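Side-chain contacts in mandelate racemase/muconate lactonizing enzyme (Polaromonas sp., PDB 2OG9), which probably catalyses racemisation or a related reaction begun by proton removal beside a carboxylate, the chemistry of the mandelate racemase branch of the enolase superfamily: residues 180-185 with 235-240; 195-200 with 228-233; 221-226 with 251-256. One frame throughout, in Å; residues are numbered along the deposited sequence.

Contact 1: residues 180-185 with 235-240; sequences GIKLKV and LVWIEE
K182 and E239 meet across the barrel interior with their side chains at about a right angle. The methylene of the lysine, not its ammonium, makes the closest approach: K182 CD sits 3.2 Å from E239 OE1. The lysine leaves its strand with CG anti to the backbone N (chi1 179°), then bends at chi3 and chi4, which leaves the methylenes nearest E239 OE1 and the ammonium farther off. NZ forms only a long salt bridge here, 3.9 Å from K182 NZ to E239 OE2; its stronger mate is D213. E239, extended beyond CG, reaches out from strand 238-239.

Strand 210-213 lies between the two strands in the parallel sheet of the TIM barrel. K182 and K184 fit the Lys-x-Lys pattern of mandelate racemase relatives, and D213, E239 and E265 gather as the metal-binding acids do there, consistent with this being the active-site end of the barrel.

K182 CD approaches the W237 ring obliquely, 4.2 Å from W237 NE1. The same NE1 gives a weak, bent hydrogen bond to E239 OE1 (3.1 Å, N-H...O 134°), which may favour one turn of the carboxylate. Y152 and W333 meet the indole edge-to-face.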
loop_
_atom_site.group_PDB
_atom_site.type_symbol
_atom_site.label_atom_id
_atom_site.label_comp_id
_atom_site.label_asym_id
_atom_site.label_seq_id
_atom_site.Cartn_x
_atom_site.Cartn_y
_atom_site.Cartn_z
ATOM N N GLY A 180 -20.671 -15.027 -32.492
ATOM C CA GLY A 180 -19.916 -13.787 -32.518
ATOM C C GLY A 180 -18.798 -13.824 -33.538
ATOM O O GLY A 180 -18.422 -14.897 -34.014
ATOM N N ILE A 181 -18.256 -12.650 -33.859
ATOM C CA ILE A 181 -17.181 -12.526 -34.842
ATOM C C ILE A 181 -15.955 -11.798 -34.286
ATOM O O ILE A 181 -16.069 -10.689 -33.772
ATOM C CB ILE A 181 -17.669 -11.729 -36.086
ATOM C CG1 ILE A 181 -18.877 -12.422 -36.724
ATOM C CG2 ILE A 181 -16.537 -11.570 -37.081
ATOM C CD1 ILE A 181 -18.586 -13.801 -37.282
ATOM N N LYS A 182 -14.781 -12.415 -34.383
ATOM C CA LYS A 182 -13.568 -11.753 -33.918
ATOM C C LYS A 182 -12.804 -11.250 -35.137
ATOM O O LYS A 182 -12.477 -12.025 -36.033
ATOM C CB LYS A 182 -12.682 -12.701 -33.106
ATOM C CG LYS A 182 -11.395 -12.031 -32.624
ATOM C CD LYS A 182 -10.812 -12.718 -31.397
ATOM C CE LYS A 182 -10.201 -14.066 -31.722
ATOM N NZ LYS A 182 -8.821 -13.955 -32.258
ATOM N N LEU A 183 -12.532 -9.950 -35.174
ATOM C CA LEU A 183 -11.814 -9.359 -36.298
ATOM C C LEU A 183 -10.361 -9.071 -35.952
ATOM O O LEU A 183 -10.057 -8.541 -34.882
ATOM C CB LEU A 183 -12.487 -8.058 -36.739
ATOM C CG LEU A 183 -13.953 -8.125 -37.173
ATOM C CD1 LEU A 183 -14.465 -6.718 -37.438
ATOM C CD2 LEU A 183 -14.090 -8.993 -38.416
ATOM N N LYS A 184 -9.466 -9.427 -36.867
ATOM C CA LYS A 184 -8.047 -9.186 -36.671
ATOM C C LYS A 184 -7.749 -7.728 -37.000
ATOM O O LYS A 184 -8.180 -7.219 -38.037
ATOM C CB LYS A 184 -7.220 -10.090 -37.586
ATOM C CG LYS A 184 -7.308 -11.571 -37.264
ATOM C CD LYS A 184 -6.584 -11.908 -35.969
ATOM C CE LYS A 184 -6.569 -13.410 -35.724
ATOM N NZ LYS A 184 -5.974 -14.145 -36.878
ATOM N N VAL A 185 -7.028 -7.059 -36.105
ATOM C CA VAL A 185 -6.648 -5.663 -36.303
ATOM C C VAL A 185 -5.190 -5.527 -35.886
ATOM O O VAL A 185 -4.521 -6.527 -35.641
ATOM C CB VAL A 185 -7.512 -4.703 -35.447
ATOM C CG1 VAL A 185 -8.973 -4.813 -35.856
ATOM C CG2 VAL A 185 -7.342 -5.019 -33.961
ATOM N N LEU A 235 -17.676 -3.290 -28.421
ATOM C CA LEU A 235 -17.121 -4.599 -28.731
ATOM C C LEU A 235 -17.184 -5.465 -27.480
ATOM O O LEU A 235 -17.214 -4.947 -26.365
ATOM C CB LEU A 235 -15.664 -4.467 -29.169
ATOM C CG LEU A 235 -15.358 -3.614 -30.400
ATOM C CD1 LEU A 235 -13.848 -3.488 -30.542
ATOM C CD2 LEU A 235 -15.981 -4.247 -31.642
ATOM N N VAL A 236 -17.210 -6.780 -27.666
ATOM C CA VAL A 236 -17.238 -7.697 -26.534
ATOM C C VAL A 236 -15.912 -7.516 -25.808
ATOM O O VAL A 236 -15.860 -7.486 -24.579
ATOM C CB VAL A 236 -17.377 -9.162 -26.995
ATOM C CG1 VAL A 236 -17.375 -10.086 -25.790
ATOM C CG2 VAL A 236 -18.662 -9.333 -27.796
ATOM N N TRP A 237 -14.834 -7.396 -26.580
ATOM C CA TRP A 237 -13.518 -7.178 -25.998
ATOM C C TRP A 237 -12.483 -6.752 -27.028
ATOM O O TRP A 237 -12.711 -6.847 -28.236
ATOM C CB TRP A 237 -13.016 -8.440 -25.267
ATOM C CG TRP A 237 -12.652 -9.617 -26.148
ATOM C CD1 TRP A 237 -11.742 -9.639 -27.175
ATOM C CD2 TRP A 237 -13.153 -10.955 -26.036
ATOM N NE1 TRP A 237 -11.649 -10.908 -27.700
ATOM C CE2 TRP A 237 -12.503 -11.733 -27.021
ATOM C CE3 TRP A 237 -14.087 -11.573 -25.194
ATOM C CZ2 TRP A 237 -12.760 -13.103 -27.186
ATOM C CZ3 TRP A 237 -14.342 -12.936 -25.360
ATOM C CH2 TRP A 237 -13.680 -13.681 -26.347
ATOM N N ILE A 238 -11.364 -6.243 -26.524
ATOM C CA ILE A 238 -10.228 -5.853 -27.345
ATOM C C ILE A 238 -9.148 -6.797 -26.826
ATOM O O ILE A 238 -8.737 -6.714 -25.667
ATOM C CB ILE A 238 -9.834 -4.382 -27.113
ATOM C CG1 ILE A 238 -10.929 -3.467 -27.686
ATOM C CG2 ILE A 238 -8.472 -4.104 -27.763
ATOM C CD1 ILE A 238 -10.702 -1.980 -27.442
ATOM N N GLU A 239 -8.712 -7.705 -27.691
ATOM C CA GLU A 239 -7.740 -8.736 -27.339
ATOM C C GLU A 239 -6.276 -8.420 -27.650
ATOM O O GLU A 239 -5.945 -7.948 -28.738
ATOM C CB GLU A 239 -8.162 -10.029 -28.048
ATOM C CG GLU A 239 -7.364 -11.277 -27.727
ATOM C CD GLU A 239 -7.934 -12.491 -28.446
ATOM O OE1 GLU A 239 -9.167 -12.531 -28.638
ATOM O OE2 GLU A 239 -7.166 -13.406 -28.810
ATOM N N GLU A 240 -5.408 -8.697 -26.680
ATOM C CA GLU A 240 -3.971 -8.482 -26.817
ATOM C C GLU A 240 -3.580 -7.144 -27.438
ATOM O O GLU A 240 -2.839 -7.103 -28.420
ATOM C CB GLU A 240 -3.363 -9.615 -27.646
ATOM C CG GLU A 240 -3.243 -10.938 -26.917
ATOM C CD GLU A 240 -2.069 -10.969 -25.956
ATOM O OE1 GLU A 240 -1.366 -12.003 -25.921
ATOM O OE2 GLU A 240 -1.850 -9.964 -25.234
#

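Contact 2: residues 195-200 with 228-233; sequences ARVTAV and RIFEPF
V197 carries its two methyls to two different phenylalanines because chi1 is 176°: CG1 lies anti to the backbone N and CG2 anti to the carbonyl carbon. Both F230 (chi1 -77°) and F233 (chi1 -80°) swing CG to the side of their own backbone N, and so their rings reach out from one turn of chain toward helix 190-204. V197 CG1 comes obliquely onto the F233 ring, 3.6 Å from F233 CE1. The other branch meets F230, also obliquely, with V197 CG2 3.9 Å from F230 CE1. With an alanine at V197 both methyls go, and the two rings would probably lose their shared partner, F233 becoming freer to turn.

T198 approaches F233 differently. Its hydroxyl stands at the ring edge, near the ring plane, with T198 OG1 3.3 Å from F233 CZ; the polar need of that oxygen is met by I194 O, one turn back in its own helix. The F233 backbone is tied in as well, by F233 N to F230 O at 2.9 Å and by a bond from R201 to F233 O. V197 also packs on L183 of strand 181-184. This is the side-by-side packing of consecutive outer helices of a TIM barrel, 190-204 against the last turn of 220-230 and the 3-10 turn that follows it, with the valine facing the strands and the threonine toward solvent.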
loop_
_atom_site.group_PDB
_atom_site.type_symbol
_atom_site.label_atom_id
_atom_site.label_comp_id
_atom_site.label_asym_id
_atom_site.label_seq_id
_atom_site.Cartn_x
_atom_site.Cartn_y
_atom_site.Cartn_z
ATOM N N ALA A 195 -12.035 1.260 -40.346
ATOM C CA ALA A 195 -12.895 1.185 -41.520
ATOM C C ALA A 195 -13.456 -0.227 -41.667
ATOM O O ALA A 195 -14.665 -0.413 -41.846
ATOM C CB ALA A 195 -12.106 1.569 -42.770
ATOM N N ARG A 196 -12.572 -1.216 -41.591
ATOM C CA ARG A 196 -12.965 -2.614 -41.713
ATOM C C ARG A 196 -13.981 -3.017 -40.646
ATOM O O ARG A 196 -14.974 -3.685 -40.949
ATOM C CB ARG A 196 -11.726 -3.511 -41.632
ATOM C CG ARG A 196 -10.788 -3.348 -42.820
ATOM C CD ARG A 196 -9.410 -3.940 -42.555
ATOM N NE ARG A 196 -9.423 -5.393 -42.393
ATOM C CZ ARG A 196 -9.725 -6.254 -43.360
ATOM N NH1 ARG A 196 -10.045 -5.810 -44.570
ATOM N NH2 ARG A 196 -9.700 -7.559 -43.120
ATOM N N VAL A 197 -13.736 -2.612 -39.401
ATOM C CA VAL A 197 -14.647 -2.937 -38.306
ATOM C C VAL A 197 -15.980 -2.224 -38.504
ATOM O O VAL A 197 -17.040 -2.788 -38.235
ATOM C CB VAL A 197 -14.055 -2.530 -36.931
ATOM C CG1 VAL A 197 -15.072 -2.788 -35.826
ATOM C CG2 VAL A 197 -12.783 -3.315 -36.661
ATOM N N THR A 198 -15.923 -0.980 -38.974
ATOM C CA THR A 198 -17.138 -0.209 -39.218
ATOM C C THR A 198 -17.948 -0.918 -40.296
ATOM O O THR A 198 -19.171 -1.041 -40.191
ATOM C CB THR A 198 -16.815 1.227 -39.697
ATOM O OG1 THR A 198 -16.063 1.911 -38.689
ATOM C CG2 THR A 198 -18.100 2.004 -39.971
ATOM N N ALA A 199 -17.245 -1.392 -41.322
ATOM C CA ALA A 199 -17.864 -2.093 -42.443
ATOM C C ALA A 199 -18.525 -3.392 -41.999
ATOM O O ALA A 199 -19.629 -3.719 -42.438
ATOM C CB ALA A 199 -16.819 -2.380 -43.514
ATOM N N VAL A 200 -17.843 -4.137 -41.133
ATOM C CA VAL A 200 -18.375 -5.397 -40.630
ATOM C C VAL A 200 -19.601 -5.133 -39.763
ATOM O O VAL A 200 -20.629 -5.802 -39.901
ATOM C CB VAL A 200 -17.318 -6.161 -39.797
ATOM C CG1 VAL A 200 -17.928 -7.419 -39.199
ATOM C CG2 VAL A 200 -16.136 -6.526 -40.675
ATOM N N ARG A 228 -9.752 4.099 -27.467
ATOM C CA ARG A 228 -10.613 5.273 -27.370
ATOM C C ARG A 228 -11.617 5.285 -28.524
ATOM O O ARG A 228 -12.816 5.468 -28.322
ATOM C CB ARG A 228 -9.763 6.548 -27.419
ATOM C CG ARG A 228 -10.557 7.848 -27.322
ATOM C CD ARG A 228 -11.277 7.964 -25.987
ATOM N NE ARG A 228 -10.340 8.047 -24.870
ATOM C CZ ARG A 228 -10.691 7.932 -23.592
ATOM N NH1 ARG A 228 -11.963 7.729 -23.268
ATOM N NH2 ARG A 228 -9.771 8.008 -22.637
ATOM N N ILE A 229 -11.108 5.085 -29.732
ATOM C CA ILE A 229 -11.937 5.082 -30.929
ATOM C C ILE A 229 -12.952 3.941 -30.928
ATOM O O ILE A 229 -14.104 4.132 -31.312
ATOM C CB ILE A 229 -11.060 4.978 -32.197
ATOM C CG1 ILE A 229 -10.111 6.178 -32.269
ATOM C CG2 ILE A 229 -11.939 4.924 -33.438
ATOM C CD1 ILE A 229 -9.026 6.044 -33.317
ATOM N N PHE A 230 -12.529 2.761 -30.484
ATOM C CA PHE A 230 -13.412 1.597 -30.459
ATOM C C PHE A 230 -14.513 1.636 -29.403
ATOM O O PHE A 230 -15.488 0.895 -29.506
ATOM C CB PHE A 230 -12.597 0.310 -30.273
ATOM C CG PHE A 230 -11.901 -0.163 -31.521
ATOM C CD1 PHE A 230 -12.602 -0.305 -32.718
ATOM C CD2 PHE A 230 -10.550 -0.499 -31.493
ATOM C CE1 PHE A 230 -11.967 -0.775 -33.871
ATOM C CE2 PHE A 230 -9.905 -0.970 -32.637
ATOM C CZ PHE A 230 -10.617 -1.109 -33.828
ATOM N N GLU A 231 -14.365 2.492 -28.394
ATOM C CA GLU A 231 -15.355 2.586 -27.318
ATOM C C GLU A 231 -16.817 2.610 -27.769
ATOM O O GLU A 231 -17.642 1.862 -27.245
ATOM C CB GLU A 231 -15.087 3.821 -26.445
ATOM C CG GLU A 231 -13.956 3.673 -25.435
ATOM C CD GLU A 231 -14.356 2.884 -24.193
ATOM O OE1 GLU A 231 -14.617 1.667 -24.300
ATOM O OE2 GLU A 231 -14.408 3.486 -23.101
ATOM N N PRO A 232 -17.163 3.479 -28.736
ATOM C CA PRO A 232 -18.550 3.557 -29.214
ATOM C C PRO A 232 -19.064 2.265 -29.845
ATOM O O PRO A 232 -20.268 2.005 -29.849
ATOM C CB PRO A 232 -18.505 4.704 -30.226
ATOM C CG PRO A 232 -17.389 5.558 -29.728
ATOM C CD PRO A 232 -16.345 4.532 -29.360
ATOM N N PHE A 233 -18.144 1.466 -30.378
ATOM C CA PHE A 233 -18.479 0.199 -31.031
ATOM C C PHE A 233 -19.118 -0.847 -30.122
ATOM O O PHE A 233 -19.812 -1.743 -30.601
ATOM C CB PHE A 233 -17.223 -0.405 -31.663
ATOM C CG PHE A 233 -16.846 0.206 -32.980
ATOM C CD1 PHE A 233 -17.350 -0.313 -34.169
ATOM C CD2 PHE A 233 -15.984 1.298 -33.036
ATOM C CE1 PHE A 233 -16.999 0.247 -35.400
ATOM C CE2 PHE A 233 -15.628 1.866 -34.258
ATOM C CZ PHE A 233 -16.136 1.340 -35.442
#

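Contact 3: residues 221-226 with 251-256; sequences PTAQRM and AALALQ. With CA (calcium ion), chain C.
L253 splits its two methyls between A223 and Q224. The apolar pair is L253 CD1 with A223 CB, 4.0 Å apart; L253 CD2 runs past the glutamine and lies in van der Waals contact with a polar atom, 3.6 Å from Q224 OE1. L242, in a loop, touches both A223 and L253. The short segments lie nearly parallel, 20° apart with axes 10.9 Å from each other, and it takes the reach of the leucine to bridge that spacing.

The polar share belongs to Q224. With CG anti to the backbone N (chi1 -169°) and a bend at chi2 (72°), its amide is carried across to helix 247-256. The side chains of Q224 and Q256 cross at about a right angle, Q224 NE2 resting 3.7 Å from Q256 CG; this is van der Waals contact, not a hydrogen bond. The amide nitrogen finds its hydrogen-bond partner in D258 of a neighbouring subunit; R225 bonds L235 O of that same subunit.

Metal coordination makes the third group. A254 O binds the calcium ion at 2.3 Å, F257 O supplies the second protein ligand, and five waters complete a shell of seven oxygens. Water 1 also donates to L255 O, at 3.1 Å.

Both protein ligands are neutral backbone carbonyls at and just past the C-terminal end of helix 247-256, where the helix dipole would probably favour a cation. With most of the shell made of water and no carboxylate in it, the ion is likely to be held rather weakly.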
loop_
_atom_site.group_PDB
_atom_site.type_symbol
_atom_site.label_atom_id
_atom_site.label_comp_id
_atom_site.label_asym_id
_atom_site.label_seq_id
_atom_site.Cartn_x
_atom_site.Cartn_y
_atom_site.Cartn_z
ATOM N N PRO A 221 0.963 4.061 -26.394
ATOM C CA PRO A 221 0.306 5.233 -26.978
ATOM C C PRO A 221 -0.732 4.862 -28.046
ATOM O O PRO A 221 -1.853 5.369 -28.040
ATOM C CB PRO A 221 1.474 6.024 -27.564
ATOM C CG PRO A 221 2.583 5.722 -26.613
ATOM C CD PRO A 221 2.428 4.221 -26.415
ATOM N N THR A 222 -0.357 3.972 -28.957
ATOM C CA THR A 222 -1.269 3.568 -30.022
ATOM C C THR A 222 -2.484 2.825 -29.464
ATOM O O THR A 222 -3.618 3.095 -29.860
ATOM C CB THR A 222 -0.551 2.688 -31.069
ATOM O OG1 THR A 222 0.581 3.398 -31.590
ATOM C CG2 THR A 222 -1.485 2.352 -32.222
ATOM N N ALA A 223 -2.250 1.899 -28.536
ATOM C CA ALA A 223 -3.352 1.147 -27.939
ATOM C C ALA A 223 -4.331 2.109 -27.282
ATOM O O ALA A 223 -5.545 1.934 -27.369
ATOM C CB ALA A 223 -2.819 0.157 -26.904
ATOM N N GLN A 224 -3.791 3.128 -26.622
ATOM C CA GLN A 224 -4.609 4.124 -25.944
ATOM C C GLN A 224 -5.569 4.805 -26.919
ATOM O O GLN A 224 -6.761 4.932 -26.643
ATOM C CB GLN A 224 -3.707 5.177 -25.297
ATOM C CG GLN A 224 -4.417 6.118 -24.338
ATOM C CD GLN A 224 -4.821 5.434 -23.043
ATOM O OE1 GLN A 224 -4.156 4.503 -22.591
ATOM N NE2 GLN A 224 -5.899 5.908 -22.432
ATOM N N ARG A 225 -5.040 5.238 -28.060
ATOM C CA ARG A 225 -5.843 5.918 -29.075
ATOM C C ARG A 225 -6.853 4.998 -29.762
ATOM O O ARG A 225 -7.991 5.397 -30.002
ATOM C CB ARG A 225 -4.932 6.566 -30.130
ATOM C CG ARG A 225 -4.513 8.007 -29.822
ATOM C CD ARG A 225 -3.709 8.125 -28.536
ATOM N NE ARG A 225 -3.449 9.522 -28.189
ATOM C CZ ARG A 225 -2.402 10.227 -28.613
ATOM N NH1 ARG A 225 -1.492 9.670 -29.401
ATOM N NH2 ARG A 225 -2.276 11.502 -28.262
HETATM N N MSE A 226 -6.441 3.774 -30.078
HETATM C CA MSE A 226 -7.338 2.825 -30.736
HETATM C C MSE A 226 -8.480 2.381 -29.825
HETATM O O MSE A 226 -9.620 2.251 -30.275
HETATM C CB MSE A 226 -6.564 1.600 -31.225
HETATM C CG MSE A 226 -5.606 1.896 -32.366
HETATM SE SE MSE A 226 -6.507 2.696 -33.892
HETATM C CE MSE A 226 -7.077 1.076 -34.793
ATOM N N ALA A 251 -3.419 -3.230 -17.498
ATOM C CA ALA A 251 -4.221 -2.793 -16.353
ATOM C C ALA A 251 -4.665 -1.343 -16.528
ATOM O O ALA A 251 -5.791 -0.983 -16.179
ATOM C CB ALA A 251 -3.419 -2.941 -15.056
ATOM N N ALA A 252 -3.774 -0.512 -17.063
ATOM C CA ALA A 252 -4.085 0.900 -17.285
ATOM C C ALA A 252 -5.211 1.043 -18.309
ATOM O O ALA A 252 -6.102 1.874 -18.154
ATOM C CB ALA A 252 -2.838 1.648 -17.759
ATOM N N LEU A 253 -5.166 0.236 -19.362
ATOM C CA LEU A 253 -6.208 0.283 -20.376
ATOM C C LEU A 253 -7.546 -0.162 -19.785
ATOM O O LEU A 253 -8.575 0.471 -20.010
ATOM C CB LEU A 253 -5.830 -0.613 -21.559
ATOM C CG LEU A 253 -4.699 -0.082 -22.445
ATOM C CD1 LEU A 253 -4.192 -1.176 -23.367
ATOM C CD2 LEU A 253 -5.206 1.113 -23.240
ATOM N N ALA A 254 -7.529 -1.249 -19.019
ATOM C CA ALA A 254 -8.750 -1.769 -18.407
ATOM C C ALA A 254 -9.372 -0.783 -17.420
ATOM O O ALA A 254 -10.593 -0.704 -17.294
ATOM C CB ALA A 254 -8.459 -3.098 -17.705
ATOM N N LEU A 255 -8.538 -0.028 -16.715
ATOM C CA LEU A 255 -9.055 0.933 -15.750
ATOM C C LEU A 255 -9.715 2.115 -16.454
ATOM O O LEU A 255 -10.733 2.628 -16.003
ATOM C CB LEU A 255 -7.921 1.444 -14.844
ATOM C CG LEU A 255 -8.293 2.512 -13.808
ATOM C CD1 LEU A 255 -9.366 1.973 -12.880
ATOM C CD2 LEU A 255 -7.055 2.922 -13.006
ATOM N N GLN A 256 -9.130 2.516 -17.576
ATOM C CA GLN A 256 -9.601 3.658 -18.352
ATOM C C GLN A 256 -10.825 3.419 -19.230
ATOM O O GLN A 256 -11.741 4.243 -19.267
ATOM C CB GLN A 256 -8.445 4.165 -19.232
ATOM C CG GLN A 256 -8.766 5.338 -20.163
ATOM C CD GLN A 256 -9.125 6.611 -19.415
ATOM O OE1 GLN A 256 -8.485 6.965 -18.422
ATOM N NE2 GLN A 256 -10.146 7.313 -19.898
HETATM CA CA CA C . -12.811 -1.163 -17.631
HETATM O O HOH W 1 -13.292 0.914 -16.582
HETATM O O HOH W 2 -12.083 -3.099 -16.373
HETATM O O HOH W 3 -13.851 -1.105 -15.400
HETATM O O HOH W 4 -14.892 -1.946 -18.294
HETATM O O HOH W 5 -11.875 -2.640 -19.357
#

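In the fold
All three contacts belong to the same run of the TIM barrel, from strand 181-184 to helix 247-256, contact 1 inside the barrel, contacts 2 and 3 in its outer helical layer. Contact 1 is the buried one and is built on charge and an indole. Contacts 2 and 3, both partly buried, join neighbouring outer helices and share helix 220-230, which packs against 190-204 on one side and 247-256 on the other. L183, L235 and I238 link contact 1 to contact 2, packing on V197, V200 and F230. Contact 2 is mainly apolar and aromatic, whereas contact 3 mixes a leucine with amides and a hydrated calcium ion, and has the more extensive part in the subunit interface.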